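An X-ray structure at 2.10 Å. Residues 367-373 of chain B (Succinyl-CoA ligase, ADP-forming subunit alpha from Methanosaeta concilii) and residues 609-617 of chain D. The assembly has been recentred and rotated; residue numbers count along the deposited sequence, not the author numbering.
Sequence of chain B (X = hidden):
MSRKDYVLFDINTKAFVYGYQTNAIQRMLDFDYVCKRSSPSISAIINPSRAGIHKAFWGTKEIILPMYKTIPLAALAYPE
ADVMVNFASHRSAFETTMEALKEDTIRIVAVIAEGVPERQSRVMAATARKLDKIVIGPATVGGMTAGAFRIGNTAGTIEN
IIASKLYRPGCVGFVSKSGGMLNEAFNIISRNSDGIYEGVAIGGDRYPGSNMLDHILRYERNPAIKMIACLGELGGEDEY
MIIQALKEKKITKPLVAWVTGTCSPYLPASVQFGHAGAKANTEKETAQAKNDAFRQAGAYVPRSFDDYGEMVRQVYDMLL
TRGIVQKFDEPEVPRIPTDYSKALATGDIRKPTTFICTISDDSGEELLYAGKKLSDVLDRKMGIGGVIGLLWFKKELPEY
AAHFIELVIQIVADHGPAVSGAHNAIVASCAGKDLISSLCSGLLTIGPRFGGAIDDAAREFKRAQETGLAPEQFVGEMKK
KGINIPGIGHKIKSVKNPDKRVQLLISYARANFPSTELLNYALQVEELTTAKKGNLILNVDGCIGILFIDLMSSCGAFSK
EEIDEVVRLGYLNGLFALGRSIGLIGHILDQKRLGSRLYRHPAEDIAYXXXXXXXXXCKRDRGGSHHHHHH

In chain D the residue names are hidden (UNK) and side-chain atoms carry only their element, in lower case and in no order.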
# COMPACT_ATOMS: atom_id res chain seq x y z
N LEU B 367 15.79 -21.70 12.23
CA LEU B 367 14.49 -21.10 12.07
C LEU B 367 13.40 -22.13 12.36
O LEU B 367 13.49 -23.28 11.92
CB LEU B 367 14.38 -20.59 10.61
CG LEU B 367 13.09 -19.96 10.17
CD1 LEU B 367 12.78 -18.69 11.00
CD2 LEU B 367 13.15 -19.65 8.70
N LEU B 368 12.39 -21.73 13.17
CA LEU B 368 11.25 -22.57 13.55
C LEU B 368 9.97 -21.97 12.99
O LEU B 368 9.78 -20.74 13.06
CB LEU B 368 11.12 -22.61 15.09
CG LEU B 368 12.29 -23.10 15.92
CD1 LEU B 368 11.89 -23.16 17.39
CD2 LEU B 368 12.69 -24.52 15.55
N TYR B 369 9.09 -22.82 12.44
CA TYR B 369 7.76 -22.39 11.98
C TYR B 369 6.83 -23.14 12.90
O TYR B 369 6.78 -24.35 12.81
CB TYR B 369 7.45 -22.82 10.51
CG TYR B 369 8.23 -22.13 9.41
CD1 TYR B 369 8.88 -20.90 9.65
CD2 TYR B 369 8.16 -22.58 8.10
CE1 TYR B 369 9.50 -20.21 8.61
CE2 TYR B 369 8.78 -21.89 7.06
CZ TYR B 369 9.43 -20.70 7.31
OH TYR B 369 10.08 -20.11 6.27
N ALA B 370 6.15 -22.43 13.81
CA ALA B 370 5.20 -22.96 14.81
C ALA B 370 5.87 -24.05 15.64
O ALA B 370 5.29 -25.09 15.89
CB ALA B 370 3.91 -23.48 14.14
N GLY B 371 7.12 -23.82 15.99
CA GLY B 371 7.90 -24.75 16.80
C GLY B 371 8.55 -25.89 16.05
O GLY B 371 9.30 -26.65 16.65
N LYS B 372 8.35 -26.01 14.75
CA LYS B 372 8.94 -27.10 13.94
C LYS B 372 10.17 -26.53 13.17
O LYS B 372 10.07 -25.46 12.56
CB LYS B 372 7.84 -27.61 12.96
CG LYS B 372 8.09 -28.93 12.33
CD LYS B 372 6.79 -29.60 11.92
CE LYS B 372 7.05 -30.95 11.29
NZ LYS B 372 7.55 -31.95 12.27
N LYS B 373 11.33 -27.20 13.26
CA LYS B 373 12.54 -26.75 12.53
C LYS B 373 12.26 -26.69 11.00
O LYS B 373 11.65 -27.60 10.45
CB LYS B 373 13.71 -27.71 12.78
CG LYS B 373 14.26 -27.75 14.21
CD LYS B 373 15.01 -29.08 14.39
CE LYS B 373 15.90 -29.06 15.62
NZ LYS B 373 17.02 -28.07 15.51
N UNK D 609 6.73 -17.64 21.94
CA UNK D 609 5.96 -18.66 22.64
C UNK D 609 5.42 -19.68 21.69
O UNK D 609 4.25 -19.67 21.37
s UNK D 609 4.37 -16.22 25.57
c UNK D 609 5.48 -17.35 24.75
c UNK D 609 3.10 -17.34 25.92
c UNK D 609 4.88 -18.01 23.51
N UNK D 610 6.30 -20.52 21.20
CA UNK D 610 6.02 -21.60 20.23
C UNK D 610 5.05 -22.63 20.77
O UNK D 610 5.19 -23.06 21.91
c UNK D 610 7.38 -18.95 18.23
c UNK D 610 8.34 -21.48 19.01
c UNK D 610 7.32 -22.34 19.80
s UNK D 610 7.68 -20.63 17.56
N UNK D 611 4.08 -23.09 19.96
CA UNK D 611 3.22 -24.19 20.43
C UNK D 611 4.01 -25.50 20.48
O UNK D 611 5.03 -25.66 19.79
c UNK D 611 3.74 -22.68 18.58
c UNK D 611 2.12 -24.25 19.36
c UNK D 611 2.76 -23.73 18.14
N UNK D 612 3.53 -26.46 21.28
CA UNK D 612 4.16 -27.78 21.39
C UNK D 612 3.76 -28.66 20.23
O UNK D 612 2.82 -28.33 19.51
c UNK D 612 3.74 -28.46 22.69
o UNK D 612 2.34 -28.68 22.68
N UNK D 613 4.46 -29.79 20.05
CA UNK D 613 4.19 -30.78 19.01
C UNK D 613 2.75 -31.28 19.11
O UNK D 613 2.10 -31.45 18.08
o UNK D 613 4.90 -34.19 17.02
c UNK D 613 5.14 -31.97 19.18
o UNK D 613 5.00 -32.36 15.79
c UNK D 613 5.97 -32.28 17.95
c UNK D 613 5.22 -32.99 16.85
N UNK D 614 2.25 -31.49 20.34
CA UNK D 614 0.88 -31.94 20.64
C UNK D 614 -0.14 -30.89 20.26
O UNK D 614 -1.19 -31.24 19.71
c UNK D 614 0.76 -32.31 22.14
c UNK D 614 -0.68 -33.63 23.86
o UNK D 614 0.19 -33.48 24.75
c UNK D 614 -0.63 -32.75 22.62
o UNK D 614 -1.60 -34.48 23.94
N UNK D 615 0.14 -29.60 20.56
CA UNK D 615 -0.74 -28.47 20.24
C UNK D 615 -0.95 -28.28 18.74
O UNK D 615 -2.00 -27.76 18.35
c UNK D 615 0.31 -25.62 22.68
o UNK D 615 -0.35 -24.58 22.47
o UNK D 615 1.50 -25.61 23.08
c UNK D 615 -0.29 -26.96 22.27
c UNK D 615 -0.14 -27.17 20.78
N UNK D 616 0.05 -28.62 17.91
CA UNK D 616 -0.10 -28.41 16.46
C UNK D 616 -0.78 -29.62 15.75
O UNK D 616 -1.03 -29.55 14.55
c UNK D 616 1.23 -27.98 15.75
c UNK D 616 3.56 -28.76 14.95
c UNK D 616 2.29 -29.12 15.71
c UNK D 616 1.79 -26.73 16.39
N UNK D 617 -1.13 -30.68 16.48
CA UNK D 617 -1.77 -31.82 15.85
C UNK D 617 -3.26 -31.61 15.54
O UNK D 617 -3.96 -30.88 16.25
c UNK D 617 0.68 -33.46 15.46
c UNK D 617 -0.11 -33.55 16.76
n UNK D 617 1.87 -32.89 15.54
o UNK D 617 0.26 -33.92 14.40
c UNK D 617 -1.56 -33.12 16.66
O HOH W 1 5.61 -27.46 17.43

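Position 609 of chain D carries three carbons and a sulfur in an unbranched chain, with the sulfur between the second and third carbons. This thioether is methionine, M609(D), and its side chain stays out of reach of the chain B stretch. Position 610 repeats the pattern, two carbons, a sulfur and a terminal carbon, but here CA-to-CB points toward chain B. The sulfur lies 3.6 Å from the backbone N of G371(B), and the second carbon is 4.2 Å from CD1 of L368(B). The residue is M610(D), its chain folded with chi1 and chi2 both m, which lays SD over the turn.

At position 611 three carbons close a ring onto the backbone nitrogen. The ring carbon farthest from the backbone lies 3.6 Å from O of A370(B) and 4.2 Å from CB of the same alanine. Such a ring can only be proline, P611(D). Position 612 has one carbon and one oxygen and points away from chain B. That oxygen lies 3.2 Å from the backbone N of position 615, from which it accepts a hydrogen bond, and the residue is serine, S612(D).

Position 613 shows three carbons, the third bearing two oxygens. One carboxylate oxygen is 4.4 Å from NZ of K372(B), too far for a salt bridge, though the opposite charges remain neighbours; the residue is a glutamate, E613(D). Position 614 has the same carboxylate-tipped three-carbon chain, poorly ordered and out of reach of the chain B stretch, and is E614(D). A third such chain at position 615 folds back on its own chain; as E615(D), it accepts a hydrogen bond at OE1 from N of S612(D), 2.8 Å away, completing a reciprocal pair.

Position 616 has four carbons forked at the first, one arm two carbons long, and points toward chain B. The short arm's carbon is 3.9 Å from O of A370(B) and the end of the long arm 4.5 Å from CD of K372(B). The fork is the mark of isoleucine, I616(D). Position 617 ends its three carbons in one oxygen and one nitrogen, and its side chain comes no nearer than 6.6 Å to the chain B stretch. It is glutamine, Q617(D); NE2 donates to O of E613(D) at 2.9 Å.

The contact is built on the type I' turn from Y369(B) to K372(B), which presents A370(B) and G371(B) to M610(D), P611(D) and I616(D). No direct hydrogen bond crosses it. Instead one water donates to O of A370(B) at 2.8 Å and to O of P611(D) at 3.0 Å, bridging two carbonyls that cannot bond each other. G371(B) has positive phi, and a CB there would sit 2.8 Å from O of P611(D), so its bare backbone permits the close approach.

Chain D 609-617: MMPSEEEIQ
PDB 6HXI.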